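Local coordinates for CRISPR-associated protein,CRISPR-associated endonuclease Cas9 (Corynebacterium diphtheriae, PDB 6JOO) that is an engineered form of an RNA-guided, magnesium-dependent DNA endonuclease that defends bacteria against mobile genetic elements, at residues 157-169 with 174-186. Residues are numbered along the deposited sequence; the frame is centred on the assembly and turned at random.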
ATOM      1  N   ALA A 157      32.577  -7.949  -5.029  1.00137.12           N
ATOM      2  CA  ALA A 157      31.991  -8.713  -6.125  1.00132.05           C
ATOM      3  C   ALA A 157      32.905  -8.720  -7.343  1.00132.60           C
ATOM      4  O   ALA A 157      33.005  -9.735  -8.044  1.00132.59           O
ATOM      5  CB  ALA A 157      30.618  -8.154  -6.485  1.00123.24           C
ATOM      6  N   PHE A 158      33.578  -7.599  -7.616  1.00108.53           N
ATOM      7  CA  PHE A 158      34.515  -7.562  -8.735  1.00115.91           C
ATOM      8  C   PHE A 158      35.650  -8.555  -8.523  1.00118.40           C
ATOM      9  O   PHE A 158      36.020  -9.298  -9.440  1.00114.13           O
ATOM     10  CB  PHE A 158      35.063  -6.146  -8.926  1.00121.62           C
ATOM     11  CG  PHE A 158      35.922  -5.982 -10.158  1.00119.16           C
ATOM     12  CD1 PHE A 158      37.274  -6.291 -10.129  1.00118.74           C
ATOM     13  CD2 PHE A 158      35.378  -5.510 -11.342  1.00114.31           C
ATOM     14  CE1 PHE A 158      38.062  -6.141 -11.255  1.00121.66           C
ATOM     15  CE2 PHE A 158      36.165  -5.357 -12.471  1.00113.87           C
ATOM     16  CZ  PHE A 158      37.506  -5.672 -12.426  1.00116.88           C
ATOM     17  N   LYS A 159      36.215  -8.584  -7.314  1.00123.96           N
ATOM     18  CA  LYS A 159      37.264  -9.552  -7.013  1.00128.94           C
ATOM     19  C   LYS A 159      36.729 -10.977  -7.068  1.00129.24           C
ATOM     20  O   LYS A 159      37.433 -11.898  -7.500  1.00126.06           O
ATOM     21  CB  LYS A 159      37.875  -9.257  -5.642  1.00123.97           C
ATOM     22  N   ALA A 160      35.478 -11.178  -6.644  1.00127.20           N
ATOM     23  CA  ALA A 160      34.893 -12.515  -6.658  1.00114.04           C
ATOM     24  C   ALA A 160      34.694 -13.016  -8.084  1.00107.00           C
ATOM     25  O   ALA A 160      35.016 -14.167  -8.396  1.00110.82           O
ATOM     26  CB  ALA A 160      33.569 -12.519  -5.893  1.00100.09           C
ATOM     27  N   ILE A 161      34.161 -12.164  -8.962  1.00126.96           N
ATOM     28  CA  ILE A 161      33.980 -12.554 -10.358  1.00128.54           C
ATOM     29  C   ILE A 161      35.332 -12.732 -11.043  1.00143.52           C
ATOM     30  O   ILE A 161      35.508 -13.632 -11.874  1.00141.15           O
ATOM     31  CB  ILE A 161      33.095 -11.529 -11.095  1.00118.83           C
ATOM     32  CG1 ILE A 161      31.685 -11.492 -10.499  1.00110.41           C
ATOM     33  CG2 ILE A 161      33.020 -11.847 -12.581  1.00113.97           C
ATOM     34  CD1 ILE A 161      30.697 -10.652 -11.305  1.00104.24           C
ATOM     35  N   ARG A 162      36.312 -11.891 -10.693  1.00121.62           N
ATOM     36  CA  ARG A 162      37.637 -11.990 -11.300  1.00132.38           C
ATOM     37  C   ARG A 162      38.272 -13.347 -11.019  1.00138.72           C
ATOM     38  O   ARG A 162      38.856 -13.969 -11.914  1.00141.20           O
ATOM     39  CB  ARG A 162      38.530 -10.857 -10.789  1.00139.24           C
ATOM     40  CG  ARG A 162      39.868 -10.742 -11.502  1.00146.43           C
ATOM     41  CD  ARG A 162      41.026 -10.938 -10.538  1.00153.73           C
ATOM     42  NE  ARG A 162      40.998  -9.975  -9.441  1.00157.25           N
ATOM     43  CZ  ARG A 162      41.457  -8.729  -9.524  1.00156.81           C
ATOM     44  NH1 ARG A 162      41.979  -8.286 -10.661  1.00164.24           N
ATOM     45  NH2 ARG A 162      41.388  -7.926  -8.472  1.00150.95           N
ATOM     46  N   GLU A 163      38.166 -13.827  -9.777  1.00161.35           N
ATOM     47  CA  GLU A 163      38.674 -15.157  -9.461  1.00169.75           C
ATOM     48  C   GLU A 163      37.834 -16.248 -10.114  1.00159.20           C
ATOM     49  O   GLU A 163      38.346 -17.336 -10.397  1.00161.03           O
ATOM     50  CB  GLU A 163      38.721 -15.360  -7.946  1.00172.22           C
ATOM     51  N   GLU A 164      36.552 -15.975 -10.368  1.00148.04           N
ATOM     52  CA  GLU A 164      35.690 -16.987 -10.970  1.00145.17           C
ATOM     53  C   GLU A 164      36.128 -17.306 -12.393  1.00150.45           C
ATOM     54  O   GLU A 164      36.219 -18.477 -12.780  1.00151.14           O
ATOM     55  CB  GLU A 164      34.233 -16.526 -10.943  1.00140.67           C
ATOM     56  CG  GLU A 164      33.389 -17.283  -9.941  1.00154.81           C
ATOM     57  CD  GLU A 164      33.679 -18.772  -9.959  1.00166.87           C
ATOM     58  OE1 GLU A 164      33.502 -19.406 -11.023  1.00168.45           O
ATOM     59  OE2 GLU A 164      34.101 -19.305  -8.911  1.00171.54           O
ATOM     60  N   ILE A 165      36.407 -16.271 -13.188  1.00169.72           N
ATOM     61  CA  ILE A 165      36.884 -16.488 -14.550  1.00160.96           C
ATOM     62  C   ILE A 165      38.239 -17.187 -14.532  1.00155.06           C
ATOM     63  O   ILE A 165      38.542 -18.010 -15.404  1.00160.67           O
ATOM     64  CB  ILE A 165      36.936 -15.151 -15.316  1.00155.64           C
ATOM     65  CG1 ILE A 165      35.546 -14.507 -15.339  1.00146.93           C
ATOM     66  CG2 ILE A 165      37.450 -15.357 -16.733  1.00150.92           C
ATOM     67  CD1 ILE A 165      35.392 -13.391 -16.356  1.00148.51           C
ATOM     68  N   LYS A 166      39.065 -16.892 -13.523  1.00133.29           N
ATOM     69  CA  LYS A 166      40.363 -17.550 -13.414  1.00134.89           C
ATOM     70  C   LYS A 166      40.218 -19.055 -13.246  1.00147.15           C
ATOM     71  O   LYS A 166      41.072 -19.818 -13.712  1.00146.40           O
ATOM     72  CB  LYS A 166      41.151 -16.966 -12.242  1.00131.13           C
ATOM     73  N   ARG A 167      39.148 -19.501 -12.584  1.00161.66           N
ATOM     74  CA  ARG A 167      38.931 -20.929 -12.378  1.00163.42           C
ATOM     75  C   ARG A 167      38.355 -21.591 -13.624  1.00158.37           C
ATOM     76  O   ARG A 167      38.808 -22.667 -14.029  1.00161.19           O
ATOM     77  CB  ARG A 167      38.008 -21.151 -11.178  1.00154.62           C
ATOM     78  N   ALA A 168      37.357 -20.962 -14.248  1.00170.87           N
ATOM     79  CA  ALA A 168      36.720 -21.570 -15.412  1.00162.30           C
ATOM     80  C   ALA A 168      37.625 -21.507 -16.637  1.00161.68           C
ATOM     81  O   ALA A 168      37.791 -22.503 -17.350  1.00166.65           O
ATOM     82  CB  ALA A 168      35.380 -20.890 -15.694  1.00147.57           C
ATOM     83  N   SER A 169      38.221 -20.341 -16.898  1.00134.74           N
ATOM     84  CA  SER A 169      39.068 -20.196 -18.077  1.00140.87           C
ATOM     85  C   SER A 169      40.426 -20.859 -17.881  1.00147.83           C
ATOM     86  O   SER A 169      40.973 -21.446 -18.822  1.00149.19           O
ATOM     87  CB  SER A 169      39.251 -18.716 -18.414  1.00154.60           C
ATOM     88  OG  SER A 169      39.936 -18.040 -17.373  1.00159.63           O
ATOM     89  N   PRO A 174      44.745 -11.317 -13.229  1.00223.95           N
ATOM     90  CA  PRO A 174      44.270 -10.621 -12.012  1.00228.07           C
ATOM     91  C   PRO A 174      44.955  -9.287 -11.758  1.00232.67           C
ATOM     92  O   PRO A 174      45.465  -9.021 -10.668  1.00236.41           O
ATOM     93  CB  PRO A 174      44.603 -11.643 -10.904  1.00231.24           C
ATOM     94  CG  PRO A 174      45.005 -12.904 -11.597  1.00230.21           C
ATOM     95  CD  PRO A 174      45.575 -12.475 -12.898  1.00232.71           C
ATOM     96  N   GLU A 175      44.958  -8.421 -12.775  1.00254.27           N
ATOM     97  CA  GLU A 175      45.619  -7.128 -12.660  1.00257.13           C
ATOM     98  C   GLU A 175      45.158  -6.218 -13.788  1.00243.38           C
ATOM     99  O   GLU A 175      45.260  -6.589 -14.961  1.00251.54           O
ATOM    100  CB  GLU A 175      47.146  -7.296 -12.688  1.00270.58           C
ATOM    101  CG  GLU A 175      47.920  -6.004 -12.508  1.00277.83           C
ATOM    102  CD  GLU A 175      49.419  -6.196 -12.616  1.00286.94           C
ATOM    103  OE1 GLU A 175      49.860  -7.292 -13.019  1.00287.64           O
ATOM    104  OE2 GLU A 175      50.160  -5.244 -12.297  1.00293.99           O
ATOM    105  N   THR A 176      44.657  -5.034 -13.423  1.00190.19           N
ATOM    106  CA  THR A 176      44.290  -3.983 -14.379  1.00170.55           C
ATOM    107  C   THR A 176      43.358  -4.510 -15.469  1.00151.92           C
ATOM    108  O   THR A 176      43.525  -4.223 -16.657  1.00145.95           O
ATOM    109  CB  THR A 176      45.535  -3.341 -14.994  1.00170.36           C
ATOM    110  OG1 THR A 176      46.212  -4.294 -15.827  1.00164.66           O
ATOM    111  CG2 THR A 176      46.480  -2.876 -13.895  1.00174.43           C
ATOM    112  N   ALA A 177      42.363  -5.289 -15.062  1.00163.10           N
ATOM    113  CA  ALA A 177      41.398  -5.875 -15.982  1.00160.24           C
ATOM    114  C   ALA A 177      40.043  -5.209 -15.790  1.00152.98           C
ATOM    115  O   ALA A 177      39.539  -5.133 -14.665  1.00156.52           O
ATOM    116  CB  ALA A 177      41.282  -7.386 -15.771  1.00160.26           C
ATOM    117  N   THR A 178      39.463  -4.725 -16.883  1.00126.29           N
ATOM    118  CA  THR A 178      38.129  -4.150 -16.830  1.00118.60           C
ATOM    119  C   THR A 178      37.079  -5.255 -16.923  1.00112.30           C
ATOM    120  O   THR A 178      37.372  -6.398 -17.284  1.00105.39           O
ATOM    121  CB  THR A 178      37.929  -3.132 -17.954  1.00109.13           C
ATOM    122  OG1 THR A 178      37.636  -3.814 -19.179  1.00 96.52           O
ATOM    123  CG2 THR A 178      39.186  -2.292 -18.140  1.00115.58           C
ATOM    124  N   VAL A 179      35.838  -4.897 -16.584  1.00153.90           N
ATOM    125  CA  VAL A 179      34.748  -5.872 -16.601  1.00140.95           C
ATOM    126  C   VAL A 179      34.568  -6.450 -17.998  1.00140.26           C
ATOM    127  O   VAL A 179      34.274  -7.640 -18.162  1.00144.90           O
ATOM    128  CB  VAL A 179      33.447  -5.227 -16.085  1.00131.99           C
ATOM    129  CG1 VAL A 179      32.322  -6.250 -16.034  1.00128.07           C
ATOM    130  CG2 VAL A 179      33.666  -4.594 -14.721  1.00135.03           C
ATOM    131  N   GLY A 180      34.762  -5.622 -19.027  1.00126.89           N
ATOM    132  CA  GLY A 180      34.517  -6.077 -20.385  1.00113.64           C
ATOM    133  C   GLY A 180      35.525  -7.103 -20.864  1.00108.40           C
ATOM    134  O   GLY A 180      35.158  -8.096 -21.499  1.00112.51           O
ATOM    135  N   GLN A 181      36.809  -6.887 -20.569  1.00108.90           N
ATOM    136  CA  GLN A 181      37.847  -7.757 -21.106  1.00126.88           C
ATOM    137  C   GLN A 181      37.973  -9.077 -20.353  1.00136.24           C
ATOM    138  O   GLN A 181      38.594 -10.010 -20.874  1.00143.77           O
ATOM    139  CB  GLN A 181      39.192  -7.024 -21.123  1.00139.29           C
ATOM    140  CG  GLN A 181      39.566  -6.350 -19.816  1.00148.94           C
ATOM    141  CD  GLN A 181      40.617  -5.269 -19.999  1.00158.36           C
ATOM    142  OE1 GLN A 181      41.244  -4.826 -19.037  1.00160.78           O
ATOM    143  NE2 GLN A 181      40.807  -4.832 -21.238  1.00157.35           N
HETATM  144  N   MSE A 182      37.401  -9.188 -19.158  1.00134.78           N
HETATM  145  CA  MSE A 182      37.352 -10.473 -18.470  1.00140.06           C
HETATM  146  C   MSE A 182      36.329 -11.381 -19.140  1.00119.67           C
HETATM  147  O   MSE A 182      36.597 -12.545 -19.439  1.00124.57           O
HETATM  148  CB  MSE A 182      36.989 -10.295 -16.996  1.00154.73           C
HETATM  149  CG  MSE A 182      37.862  -9.331 -16.229  1.00173.68           C
HETATM  150 SE   MSE A 182      37.465  -9.421 -14.323  1.00180.07          SE
HETATM  151  CE  MSE A 182      35.572  -9.879 -14.426  1.00161.55           C
ATOM    152  N   VAL A 183      35.143 -10.813 -19.368  1.00119.90           N
ATOM    153  CA  VAL A 183      34.022 -11.562 -19.925  1.00103.18           C
ATOM    154  C   VAL A 183      34.313 -12.018 -21.348  1.00115.97           C
ATOM    155  O   VAL A 183      33.864 -13.093 -21.769  1.00113.99           O
ATOM    156  CB  VAL A 183      32.748 -10.694 -19.848  1.00102.83           C
ATOM    157  CG1 VAL A 183      31.687 -11.189 -20.814  1.00102.27           C
ATOM    158  CG2 VAL A 183      32.214 -10.667 -18.421  1.00101.95           C
ATOM    159  N   THR A 184      35.089 -11.235 -22.101  1.00131.48           N
ATOM    160  CA  THR A 184      35.229 -11.480 -23.533  1.00140.61           C
ATOM    161  C   THR A 184      35.889 -12.825 -23.819  1.00149.66           C
ATOM    162  O   THR A 184      35.526 -13.507 -24.785  1.00149.51           O
ATOM    163  CB  THR A 184      36.020 -10.345 -24.180  1.00139.83           C
ATOM    164  OG1 THR A 184      35.446  -9.090 -23.795  1.00146.22           O
ATOM    165  CG2 THR A 184      35.979 -10.461 -25.696  1.00136.54           C
ATOM    166  N   LEU A 185      36.849 -13.234 -22.989  1.00136.11           N
ATOM    167  CA  LEU A 185      37.587 -14.462 -23.258  1.00153.95           C
ATOM    168  C   LEU A 185      36.791 -15.728 -22.955  1.00160.09           C
ATOM    169  O   LEU A 185      37.252 -16.821 -23.302  1.00164.89           O
ATOM    170  CB  LEU A 185      38.902 -14.470 -22.470  1.00158.57           C
ATOM    171  CG  LEU A 185      38.860 -14.270 -20.953  1.00154.67           C
ATOM    172  CD1 LEU A 185      38.673 -15.591 -20.219  1.00156.38           C
ATOM    173  CD2 LEU A 185      40.118 -13.563 -20.472  1.00155.11           C
ATOM    174  N   CYS A 186      35.619 -15.614 -22.325  1.00163.88           N
ATOM    175  CA  CYS A 186      34.825 -16.803 -22.026  1.00162.36           C
ATOM    176  C   CYS A 186      34.206 -17.389 -23.288  1.00160.86           C
ATOM    177  O   CYS A 186      34.232 -18.610 -23.487  1.00160.50           O
ATOM    178  CB  CYS A 186      33.737 -16.468 -21.006  1.00154.14           C
ATOM    179  SG  CYS A 186      34.356 -16.017 -19.374  1.00157.10           S
TER
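Met182, a selenomethionine, reaches from helix 179-184 into the side of helix 157-169 as a knob into a hole formed by Phe158, Ile161, Arg162 and Ile165. The two helices run nearly parallel, 22° apart, joined by a loop, in the Cas9 portion ahead of the engineered linker, probably in its helical recognition lobe. With CG anti to the carbonyl carbon (chi1 -54°), the knob stretches toward its neighbour, then bends at chi3, bringing CE to 3.7 Å from CG2 of Ile161. Its SE lies obliquely to the Phe158 ring, 4.8 Å from the centroid, a Met-aromatic contact. That ring meets the other segment with its edge: CZ approaches the backbone O of Ala177, and CE2 abuts CG2 of Val179 at 3.4 Å. Glu212 backs Val179 and accepts a hydrogen bond from Gly180 N; Thr178 and Gln181 form a capping box, in which the bond from Gln181 N to Thr178 OG1 is weak. Arg162, bent at chi2 and chi3, crosses Pro174 at about a right angle, its CD 3.7 Å from Pro174 CB. Ile165 lies across Met182, CD1 3.5 Å from Met182 CB, and Leu185 CD1 touches both Ile165 CG2 and Ser169 CB, each at 3.7 Å.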